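Local coordinates for protein D-glucosaminate-6-phosphate ammonia lyase (Salmonella typhimurium, PDB 7LCE) that is a pyridoxal 5'-phosphate-dependent enzyme of the selenocysteine synthase-like family, built on the aminotransferase-type fold, at residues A[282-286]-A[309-313]; A[279-283]-A[357-361]; A[315-319]-A[333-337]. One frame throughout, in Å; residues are numbered along the deposited sequence.

Contact 1: residues A[282-286]-A[309-313]. With CA (calcium ion), chain I.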
ATOM      1  N   ALA A 282      64.641 -32.476  22.322  1.00 71.59           N
ATOM      2  CA  ALA A 282      65.409 -32.752  23.531  1.00 62.82           C
ATOM      3  C   ALA A 282      64.555 -32.620  24.785  1.00 70.15           C
ATOM      4  O   ALA A 282      64.839 -33.271  25.798  1.00 78.33           O
ATOM      5  CB  ALA A 282      66.616 -31.819  23.613  1.00 68.95           C
ATOM      6  N   ILE A 283      63.518 -31.784  24.738  1.00 68.35           N
ATOM      7  CA  ILE A 283      62.613 -31.616  25.869  1.00 71.37           C
ATOM      8  C   ILE A 283      61.779 -32.878  26.055  1.00 69.01           C
ATOM      9  O   ILE A 283      61.224 -33.424  25.092  1.00 84.86           O
ATOM     10  CB  ILE A 283      61.718 -30.384  25.659  1.00 75.42           C
ATOM     11  CG1 ILE A 283      62.560 -29.111  25.584  1.00 65.87           C
ATOM     12  CG2 ILE A 283      60.692 -30.265  26.770  1.00 73.07           C
ATOM     13  CD1 ILE A 283      61.940 -28.029  24.733  1.00 58.65           C
ATOM     14  N   HIS A 284      61.683 -33.342  27.298  1.00 60.95           N
ATOM     15  CA  HIS A 284      60.948 -34.566  27.587  1.00 71.58           C
ATOM     16  C   HIS A 284      59.461 -34.371  27.322  1.00 81.44           C
ATOM     17  O   HIS A 284      58.846 -33.427  27.831  1.00 87.94           O
ATOM     18  CB  HIS A 284      61.170 -34.978  29.041  1.00 70.59           C
ATOM     19  CG  HIS A 284      60.653 -36.343  29.369  1.00 85.33           C
ATOM     20  ND1 HIS A 284      61.057 -37.476  28.698  1.00 94.33           N
ATOM     21  CD2 HIS A 284      59.755 -36.755  30.297  1.00 79.79           C
ATOM     22  CE1 HIS A 284      60.434 -38.528  29.201  1.00101.52           C
ATOM     23  NE2 HIS A 284      59.638 -38.117  30.172  1.00 82.93           N
ATOM     24  N   GLY A 285      58.878 -35.277  26.536  1.00 79.31           N
ATOM     25  CA  GLY A 285      57.477 -35.203  26.180  1.00 87.24           C
ATOM     26  C   GLY A 285      57.173 -34.464  24.896  1.00 83.66           C
ATOM     27  O   GLY A 285      56.010 -34.453  24.470  1.00 80.83           O
ATOM     28  N   LEU A 286      58.164 -33.820  24.284  1.00 77.63           N
ATOM     29  CA  LEU A 286      57.990 -33.073  23.046  1.00 77.30           C
ATOM     30  C   LEU A 286      58.799 -33.700  21.920  1.00 76.30           C
ATOM     31  O   LEU A 286      59.976 -34.027  22.106  1.00 85.44           O
ATOM     32  CB  LEU A 286      58.409 -31.613  23.231  1.00 74.84           C
ATOM     33  CG  LEU A 286      57.495 -30.763  24.109  1.00 62.71           C
ATOM     34  CD1 LEU A 286      57.951 -29.314  24.097  1.00 65.61           C
ATOM     35  CD2 LEU A 286      56.053 -30.887  23.651  1.00 77.23           C
ATOM     36  N   SER A 309      51.648 -38.614  28.348  1.00 90.68           N
ATOM     37  CA  SER A 309      52.209 -39.506  29.357  1.00 83.80           C
ATOM     38  C   SER A 309      53.554 -38.994  29.862  1.00 96.80           C
ATOM     39  O   SER A 309      53.806 -38.967  31.073  1.00104.30           O
ATOM     40  CB  SER A 309      52.345 -40.916  28.783  1.00 90.63           C
ATOM     41  OG  SER A 309      52.878 -41.807  29.748  1.00137.17           O
ATOM     42  N   GLU A 310      54.430 -38.569  28.947  1.00102.71           N
ATOM     43  CA  GLU A 310      55.758 -38.112  29.348  1.00 91.12           C
ATOM     44  C   GLU A 310      55.709 -36.711  29.947  1.00 85.32           C
ATOM     45  O   GLU A 310      56.197 -36.485  31.059  1.00 93.39           O
ATOM     46  CB  GLU A 310      56.720 -38.137  28.154  1.00 84.50           C
ATOM     47  CG  GLU A 310      57.133 -39.522  27.668  1.00 95.02           C
ATOM     48  CD  GLU A 310      57.892 -39.479  26.347  1.00107.36           C
ATOM     49  OE1 GLU A 310      58.108 -38.368  25.817  1.00109.64           O
ATOM     50  OE2 GLU A 310      58.279 -40.554  25.842  1.00 92.31           O
ATOM     51  N   LEU A 311      55.120 -35.759  29.222  1.00 95.21           N
ATOM     52  CA  LEU A 311      55.136 -34.372  29.674  1.00 96.55           C
ATOM     53  C   LEU A 311      54.210 -34.160  30.864  1.00 93.67           C
ATOM     54  O   LEU A 311      54.586 -33.503  31.839  1.00 81.65           O
ATOM     55  CB  LEU A 311      54.759 -33.443  28.520  1.00 85.36           C
ATOM     56  CG  LEU A 311      54.905 -31.943  28.773  1.00 69.44           C
ATOM     57  CD1 LEU A 311      56.365 -31.533  28.762  1.00 70.39           C
ATOM     58  CD2 LEU A 311      54.141 -31.168  27.726  1.00 63.46           C
ATOM     59  N   GLY A 312      53.008 -34.730  30.815  1.00 99.27           N
ATOM     60  CA  GLY A 312      51.992 -34.478  31.813  1.00 75.73           C
ATOM     61  C   GLY A 312      50.886 -33.554  31.358  1.00 90.56           C
ATOM     62  O   GLY A 312      49.936 -33.329  32.118  1.00 96.29           O
ATOM     63  N   LEU A 313      50.983 -33.012  30.146  1.00 90.80           N
ATOM     64  CA  LEU A 313      49.982 -32.121  29.582  1.00 88.73           C
ATOM     65  C   LEU A 313      49.696 -32.537  28.147  1.00 91.90           C
ATOM     66  O   LEU A 313      50.577 -33.039  27.443  1.00 99.87           O
ATOM     67  CB  LEU A 313      50.431 -30.648  29.594  1.00 81.68           C
ATOM     68  CG  LEU A 313      50.586 -29.840  30.884  1.00 80.06           C
ATOM     69  CD1 LEU A 313      51.717 -30.339  31.765  1.00 90.79           C
ATOM     70  CD2 LEU A 313      50.793 -28.377  30.532  1.00 85.48           C
TER
HETATM   71 CA    CA I 405      59.577 -39.232  23.925  1.00 79.89          CA
HETATM   72  O   HOH W   1      60.786 -37.397  24.865  1.00 60.56           O

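Contact 2: residues A[279-283]-A[357-361]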
ATOM      1  N   ALA A 279      65.983 -29.018  19.112  1.00 76.75           N
ATOM      2  CA  ALA A 279      65.976 -28.477  20.468  1.00 72.17           C
ATOM      3  C   ALA A 279      64.686 -28.827  21.197  1.00 64.85           C
ATOM      4  O   ALA A 279      64.710 -29.169  22.385  1.00 73.68           O
ATOM      5  CB  ALA A 279      66.176 -26.963  20.426  1.00 61.64           C
ATOM      6  N   ILE A 280      63.550 -28.744  20.503  1.00 66.92           N
ATOM      7  CA  ILE A 280      62.279 -29.110  21.118  1.00 62.80           C
ATOM      8  C   ILE A 280      62.233 -30.606  21.409  1.00 81.95           C
ATOM      9  O   ILE A 280      61.672 -31.038  22.424  1.00 83.15           O
ATOM     10  CB  ILE A 280      61.106 -28.659  20.226  1.00 53.90           C
ATOM     11  CG1 ILE A 280      61.165 -27.147  19.994  1.00 56.28           C
ATOM     12  CG2 ILE A 280      59.771 -29.048  20.846  1.00 68.43           C
ATOM     13  CD1 ILE A 280      60.201 -26.650  18.937  1.00 54.11           C
ATOM     14  N   SER A 281      62.825 -31.423  20.532  1.00 75.61           N
ATOM     15  CA  SER A 281      62.814 -32.868  20.739  1.00 65.47           C
ATOM     16  C   SER A 281      63.637 -33.277  21.955  1.00 75.18           C
ATOM     17  O   SER A 281      63.381 -34.331  22.549  1.00 66.95           O
ATOM     18  CB  SER A 281      63.324 -33.578  19.487  1.00 57.96           C
ATOM     19  OG  SER A 281      62.584 -33.177  18.348  1.00 74.23           O
ATOM     20  N   ALA A 282      64.641 -32.476  22.322  1.00 71.59           N
ATOM     21  CA  ALA A 282      65.409 -32.752  23.531  1.00 62.82           C
ATOM     22  C   ALA A 282      64.555 -32.620  24.785  1.00 70.15           C
ATOM     23  O   ALA A 282      64.839 -33.271  25.798  1.00 78.33           O
ATOM     24  CB  ALA A 282      66.616 -31.819  23.613  1.00 68.95           C
ATOM     25  N   ILE A 283      63.518 -31.784  24.738  1.00 68.35           N
ATOM     26  CA  ILE A 283      62.613 -31.616  25.869  1.00 71.37           C
ATOM     27  C   ILE A 283      61.779 -32.878  26.055  1.00 69.01           C
ATOM     28  O   ILE A 283      61.224 -33.424  25.092  1.00 84.86           O
ATOM     29  CB  ILE A 283      61.718 -30.384  25.659  1.00 75.42           C
ATOM     30  CG1 ILE A 283      62.560 -29.111  25.584  1.00 65.87           C
ATOM     31  CG2 ILE A 283      60.692 -30.265  26.770  1.00 73.07           C
ATOM     32  CD1 ILE A 283      61.940 -28.029  24.733  1.00 58.65           C
ATOM     33  N   VAL A 357      61.321 -21.974  22.295  1.00 70.19           N
ATOM     34  CA  VAL A 357      61.894 -23.180  22.887  1.00 70.02           C
ATOM     35  C   VAL A 357      62.070 -23.001  24.389  1.00 72.17           C
ATOM     36  O   VAL A 357      61.851 -23.935  25.169  1.00 75.53           O
ATOM     37  CB  VAL A 357      63.224 -23.533  22.198  1.00 54.89           C
ATOM     38  CG1 VAL A 357      63.737 -24.869  22.699  1.00 62.64           C
ATOM     39  CG2 VAL A 357      63.050 -23.561  20.688  1.00 62.27           C
ATOM     40  N   ALA A 358      62.462 -21.799  24.818  1.00 75.64           N
ATOM     41  CA  ALA A 358      62.628 -21.542  26.244  1.00 68.63           C
ATOM     42  C   ALA A 358      61.300 -21.646  26.983  1.00 77.30           C
ATOM     43  O   ALA A 358      61.232 -22.236  28.069  1.00 79.65           O
ATOM     44  CB  ALA A 358      63.257 -20.166  26.460  1.00 59.22           C
ATOM     45  N   ARG A 359      60.232 -21.081  26.415  1.00 72.82           N
ATOM     46  CA  ARG A 359      58.926 -21.194  27.055  1.00 73.00           C
ATOM     47  C   ARG A 359      58.455 -22.643  27.069  1.00 77.90           C
ATOM     48  O   ARG A 359      57.853 -23.097  28.048  1.00 85.63           O
ATOM     49  CB  ARG A 359      57.905 -20.312  26.342  1.00 67.09           C
ATOM     50  CG  ARG A 359      56.506 -20.375  26.940  1.00 75.96           C
ATOM     51  CD  ARG A 359      56.448 -19.608  28.255  1.00 79.42           C
ATOM     52  NE  ARG A 359      55.130 -19.659  28.877  1.00 81.15           N
ATOM     53  CZ  ARG A 359      54.838 -20.377  29.953  1.00 74.50           C
ATOM     54  NH1 ARG A 359      55.758 -21.097  30.572  1.00 79.09           N
ATOM     55  NH2 ARG A 359      53.596 -20.361  30.427  1.00 86.88           N
ATOM     56  N   LEU A 360      58.729 -23.385  25.992  1.00 76.68           N
ATOM     57  CA  LEU A 360      58.393 -24.804  25.971  1.00 68.50           C
ATOM     58  C   LEU A 360      59.177 -25.558  27.034  1.00 79.92           C
ATOM     59  O   LEU A 360      58.642 -26.456  27.694  1.00 84.02           O
ATOM     60  CB  LEU A 360      58.663 -25.396  24.588  1.00 64.38           C
ATOM     61  CG  LEU A 360      57.678 -25.055  23.471  1.00 66.68           C
ATOM     62  CD1 LEU A 360      58.161 -25.637  22.151  1.00 67.44           C
ATOM     63  CD2 LEU A 360      56.289 -25.566  23.813  1.00 64.59           C
ATOM     64  N   ARG A 361      60.448 -25.202  27.214  1.00 77.80           N
ATOM     65  CA  ARG A 361      61.247 -25.836  28.255  1.00 71.29           C
ATOM     66  C   ARG A 361      60.721 -25.476  29.640  1.00 78.58           C
ATOM     67  O   ARG A 361      60.648 -26.336  30.525  1.00 96.52           O
ATOM     68  CB  ARG A 361      62.710 -25.419  28.111  1.00 72.58           C
ATOM     69  CG  ARG A 361      63.687 -26.276  28.895  1.00 88.52           C
ATOM     70  CD  ARG A 361      65.129 -25.882  28.604  1.00106.84           C
ATOM     71  NE  ARG A 361      65.493 -26.022  27.200  1.00101.79           N
ATOM     72  CZ  ARG A 361      65.717 -25.001  26.383  1.00 97.10           C
ATOM     73  NH1 ARG A 361      65.589 -23.748  26.791  1.00 83.66           N
ATOM     74  NH2 ARG A 361      66.083 -25.242  25.126  1.00 89.59           N
TER

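Contact 3: residues A[315-319]-A[333-337]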
ATOM      1  N   ALA A 315      48.362 -31.471  24.177  1.00 88.39           N
ATOM      2  CA  ALA A 315      48.739 -30.376  23.288  1.00 68.17           C
ATOM      3  C   ALA A 315      47.876 -29.143  23.523  1.00 79.39           C
ATOM      4  O   ALA A 315      48.359 -28.010  23.409  1.00 85.93           O
ATOM      5  CB  ALA A 315      48.648 -30.827  21.831  1.00 71.04           C
ATOM      6  N   GLN A 316      46.597 -29.339  23.849  1.00 81.89           N
ATOM      7  CA  GLN A 316      45.742 -28.199  24.164  1.00 84.33           C
ATOM      8  C   GLN A 316      46.264 -27.446  25.380  1.00 80.44           C
ATOM      9  O   GLN A 316      46.312 -26.210  25.383  1.00 78.88           O
ATOM     10  CB  GLN A 316      44.303 -28.660  24.400  1.00 92.20           C
ATOM     11  CG  GLN A 316      43.620 -29.245  23.177  1.00113.38           C
ATOM     12  CD  GLN A 316      42.117 -29.356  23.351  1.00117.14           C
ATOM     13  OE1 GLN A 316      41.575 -29.003  24.399  1.00110.92           O
ATOM     14  NE2 GLN A 316      41.435 -29.849  22.323  1.00109.90           N
ATOM     15  N   ASP A 317      46.674 -28.177  26.419  1.00 86.50           N
ATOM     16  CA  ASP A 317      47.223 -27.534  27.608  1.00 80.01           C
ATOM     17  C   ASP A 317      48.524 -26.808  27.288  1.00 80.00           C
ATOM     18  O   ASP A 317      48.794 -25.732  27.836  1.00 89.92           O
ATOM     19  CB  ASP A 317      47.441 -28.572  28.709  1.00 92.60           C
ATOM     20  CG  ASP A 317      46.141 -29.200  29.188  1.00110.22           C
ATOM     21  OD1 ASP A 317      45.060 -28.734  28.770  1.00100.68           O
ATOM     22  OD2 ASP A 317      46.202 -30.167  29.980  1.00106.14           O
ATOM     23  N   VAL A 318      49.340 -27.375  26.397  1.00 72.71           N
ATOM     24  CA  VAL A 318      50.602 -26.737  26.033  1.00 62.56           C
ATOM     25  C   VAL A 318      50.347 -25.468  25.231  1.00 68.09           C
ATOM     26  O   VAL A 318      50.965 -24.426  25.480  1.00 69.12           O
ATOM     27  CB  VAL A 318      51.497 -27.722  25.262  1.00 68.74           C
ATOM     28  CG1 VAL A 318      52.777 -27.034  24.815  1.00 61.15           C
ATOM     29  CG2 VAL A 318      51.811 -28.932  26.122  1.00 67.45           C
ATOM     30  N   GLU A 319      49.437 -25.534  24.257  1.00 69.11           N
ATOM     31  CA  GLU A 319      49.151 -24.364  23.434  1.00 63.91           C
ATOM     32  C   GLU A 319      48.584 -23.231  24.276  1.00 73.59           C
ATOM     33  O   GLU A 319      48.893 -22.057  24.040  1.00 80.66           O
ATOM     34  CB  GLU A 319      48.188 -24.736  22.305  1.00 69.39           C
ATOM     35  CG  GLU A 319      48.194 -23.761  21.132  1.00 71.23           C
ATOM     36  CD  GLU A 319      47.300 -22.555  21.353  1.00 89.68           C
ATOM     37  OE1 GLU A 319      46.389 -22.630  22.206  1.00 82.79           O
ATOM     38  OE2 GLU A 319      47.512 -21.528  20.671  1.00 97.64           O
ATOM     39  N   LYS A 333      46.898 -24.101  15.999  1.00 87.90           N
ATOM     40  CA  LYS A 333      46.128 -25.028  16.817  1.00 86.62           C
ATOM     41  C   LYS A 333      45.103 -25.802  15.996  1.00 85.78           C
ATOM     42  O   LYS A 333      44.076 -26.233  16.524  1.00 97.41           O
ATOM     43  CB  LYS A 333      45.454 -24.287  17.969  1.00 92.75           C
ATOM     44  CG  LYS A 333      44.822 -22.965  17.583  1.00 89.76           C
ATOM     45  CD  LYS A 333      44.327 -22.230  18.817  1.00 93.87           C
ATOM     46  CE  LYS A 333      43.261 -23.041  19.540  1.00104.58           C
ATOM     47  NZ  LYS A 333      42.809 -22.389  20.800  1.00106.31           N
ATOM     48  N   TYR A 334      45.366 -25.981  14.700  1.00 89.79           N
ATOM     49  CA  TYR A 334      44.403 -26.643  13.826  1.00 97.44           C
ATOM     50  C   TYR A 334      44.203 -28.099  14.235  1.00 96.49           C
ATOM     51  O   TYR A 334      43.084 -28.523  14.547  1.00 96.52           O
ATOM     52  CB  TYR A 334      44.865 -26.539  12.370  1.00109.82           C
ATOM     53  CG  TYR A 334      44.704 -25.154  11.775  1.00122.75           C
ATOM     54  CD1 TYR A 334      45.514 -24.101  12.183  1.00121.08           C
ATOM     55  CD2 TYR A 334      43.741 -24.902  10.805  1.00126.68           C
ATOM     56  CE1 TYR A 334      45.370 -22.834  11.644  1.00120.50           C
ATOM     57  CE2 TYR A 334      43.590 -23.638  10.259  1.00132.50           C
ATOM     58  CZ  TYR A 334      44.408 -22.609  10.681  1.00136.81           C
ATOM     59  OH  TYR A 334      44.260 -21.351  10.142  1.00133.81           O
ATOM     60  N   GLN A 335      45.278 -28.881  14.241  1.00112.14           N
ATOM     61  CA  GLN A 335      45.211 -30.287  14.637  1.00103.90           C
ATOM     62  C   GLN A 335      45.511 -30.477  16.117  1.00 93.69           C
ATOM     63  O   GLN A 335      46.123 -31.471  16.515  1.00 89.04           O
ATOM     64  CB  GLN A 335      46.154 -31.127  13.779  1.00106.10           C
ATOM     65  CG  GLN A 335      45.830 -31.139  12.289  1.00119.55           C
ATOM     66  CD  GLN A 335      46.345 -29.915  11.558  1.00137.57           C
ATOM     67  OE1 GLN A 335      47.118 -29.128  12.106  1.00139.13           O
ATOM     68  NE2 GLN A 335      45.917 -29.747  10.311  1.00129.56           N
ATOM     69  N   LEU A 336      45.085 -29.527  16.956  1.00102.89           N
ATOM     70  CA  LEU A 336      45.339 -29.622  18.390  1.00 96.66           C
ATOM     71  C   LEU A 336      44.624 -30.817  19.010  1.00 94.12           C
ATOM     72  O   LEU A 336      45.103 -31.382  20.000  1.00 84.54           O
ATOM     73  CB  LEU A 336      44.911 -28.325  19.079  1.00 75.21           C
ATOM     74  CG  LEU A 336      45.659 -27.905  20.344  1.00 74.03           C
ATOM     75  CD1 LEU A 336      47.142 -27.747  20.066  1.00 84.20           C
ATOM     76  CD2 LEU A 336      45.081 -26.611  20.890  1.00 91.61           C
ATOM     77  N   HIS A 337      43.481 -31.215  18.444  1.00103.21           N
ATOM     78  CA  HIS A 337      42.777 -32.390  18.946  1.00107.38           C
ATOM     79  C   HIS A 337      43.574 -33.667  18.712  1.00100.15           C
ATOM     80  O   HIS A 337      43.463 -34.617  19.495  1.00105.78           O
ATOM     81  CB  HIS A 337      41.397 -32.500  18.294  1.00125.61           C
ATOM     82  CG  HIS A 337      41.439 -32.645  16.804  1.00134.02           C
ATOM     83  ND1 HIS A 337      41.715 -31.590  15.959  1.00124.69           N
ATOM     84  CD2 HIS A 337      41.238 -33.721  16.007  1.00124.47           C
ATOM     85  CE1 HIS A 337      41.682 -32.010  14.707  1.00114.09           C
ATOM     86  NE2 HIS A 337      41.395 -33.300  14.708  1.00119.82           N
TER

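Contact 1: residues A[282-286]-A[309-313]
A calcium ion and a tight turn meet where a short helix ends, and Glu310 serves both. Its CB, pointing toward the 282-286 segment, sits over one face of the His284 imidazole, 3.9 Å from the ring centroid and 27° off the normal: a CH-pi contact in which Glu310 CB approaches His284 NE2 to 3.5 Å. Beyond it, the carboxylate chelates the calcium through both oxygens, Glu310 OE1 at 2.5 Å and Glu310 OE2 at 2.7 Å. A water 2.4 Å from the ion accepts a weak hydrogen bond from Gly285 N (3.3 Å), so the turn reaches the metal at second hand. Glu310 OE1 also lies 3.2 Å from Gly285 CA. The turn itself is a type II beta turn from Ile283 to Leu286, closed by Leu286 N to Ile283 O at 3.2 Å, and it links helix 270-282 to strand 286-292, the first strand of the three-stranded antiparallel sheet in the smaller, C-terminal part of this fold. Gly285 takes the positive phi of such turns. Space demands glycine as well, since Leu311 passes with its CA only 4.3 Å from Gly285 CA, and a CB on Gly285 would clash with Leu311 CB. Leu311 then lays its CD1 3.3 Å from His284 O, while the same side chain packs on Val306 of the sheet and on Val318 and Ala364 of two neighbouring helices. At Gly312 the chain leaves helical geometry with positive phi, and Leu313 turns to Val318 and Gln321 of helix 315-324.

Contact 2: residues A[279-283]-A[357-361]
Two helices can be joined by little more than the fit of their aliphatic side chains, as the end of helix 270-282 demonstrates against helix 352-365. Ala279 points its CB toward the partner and meets Val357, CB to CG1 at 3.9 Å. One residue on, Ile280 touches two residues spaced three apart, Val357 (Ile280 CG1 to Val357 CG2, 4.1 Å) and Leu360 (Ile280 CD1 to Leu360 CD1, 3.9 Å), while its own side chain also rests on Leu286 and Ala288 of strand 286-292. Ile283, where the chain has left the helix, still donates its N to Ile280 O at 3.1 Å. Its CD1 reaches between Val357 CG1 (4.2 Å), Leu360 CB (4.2 Å) and the first carbon of the Arg361 side chain, CB (4.3 Å), and against the backbone, 4.1 Å from Val357 O and 4.0 Å from Arg361 N. Across the two segments the side chains meet through carbon alone, so their pairing depends on complementary shape and burial rather than on directional bonds.

Contact 3: residues A[315-319]-A[333-337]
Leu336 lays its branched end across the first turn of helix 315-324. Its CD1 comes 3.9 Å from Ala315 CB and 3.6 Å from Ala315 O, an oxygen already engaged by Glu319 N at 2.8 Å in the helix. Its CD2 lies 3.7 Å from Gln316 CA and 3.9 Å from Glu319 CB, so the leucine touches residues at positions one, two and five of the segment, which share a face of the helix. Gln316 adds its aliphatic part, with Gln316 CG 3.7 Å from Leu336 CG, and its amide lies near the loop, Gln316 NE2 being 4.4 Å from His337 CA. What presents Leu336 in this way is a type I beta turn from Lys333 to Leu336, whose closing bond, Leu336 N to Lys333 O, is weak at 3.5 Å. The turn belongs to the connection from strand 327-331, paired in parallel with strand 13-17, to strand 340-343 at an edge of the antiparallel sheet. Connection and helix thus meet in the C-terminal part of the aminotransferase-type fold, where Ala315 and Val318 lie on Val306 and Leu336 and Val318 both reach Phe341. At the other end of the turn the chemistry becomes electrostatic. Lys333 runs its alkyl chain beside Glu319, Lys333 CD to Glu319 OE2 at 3.8 Å, and the charged ends form a long salt bridge, Lys333 NZ to Glu319 OE1 at 3.9 Å. The carboxylate has its stronger partner within its own helix, Arg323, whose guanidinium also lies close to the lysine amine.

How the contacts relate
The three contacts are neighbours in the C-terminal part of the chain: contact 2 pairs two helices, contacts 1 and 3 each set a turn against a helix. Contacts 1 and 2 share Ala282 and Ile283, their centres about 10 Å apart. Val318 joins contact 3 to both: its CG2 is 3.6 Å from Leu311 CD2 and its CG1 3.9 Å from Leu360 CD2, with centres about 14 Å from contact 1 and 16 Å from contact 2. The calcium ion held by Glu310 in contact 1 is about 9 Å from the shared Ile283 side chain and about 14 Å from that of Ala315 in contact 3. The cofactor-bearing Lys213 belongs to another part of the chain.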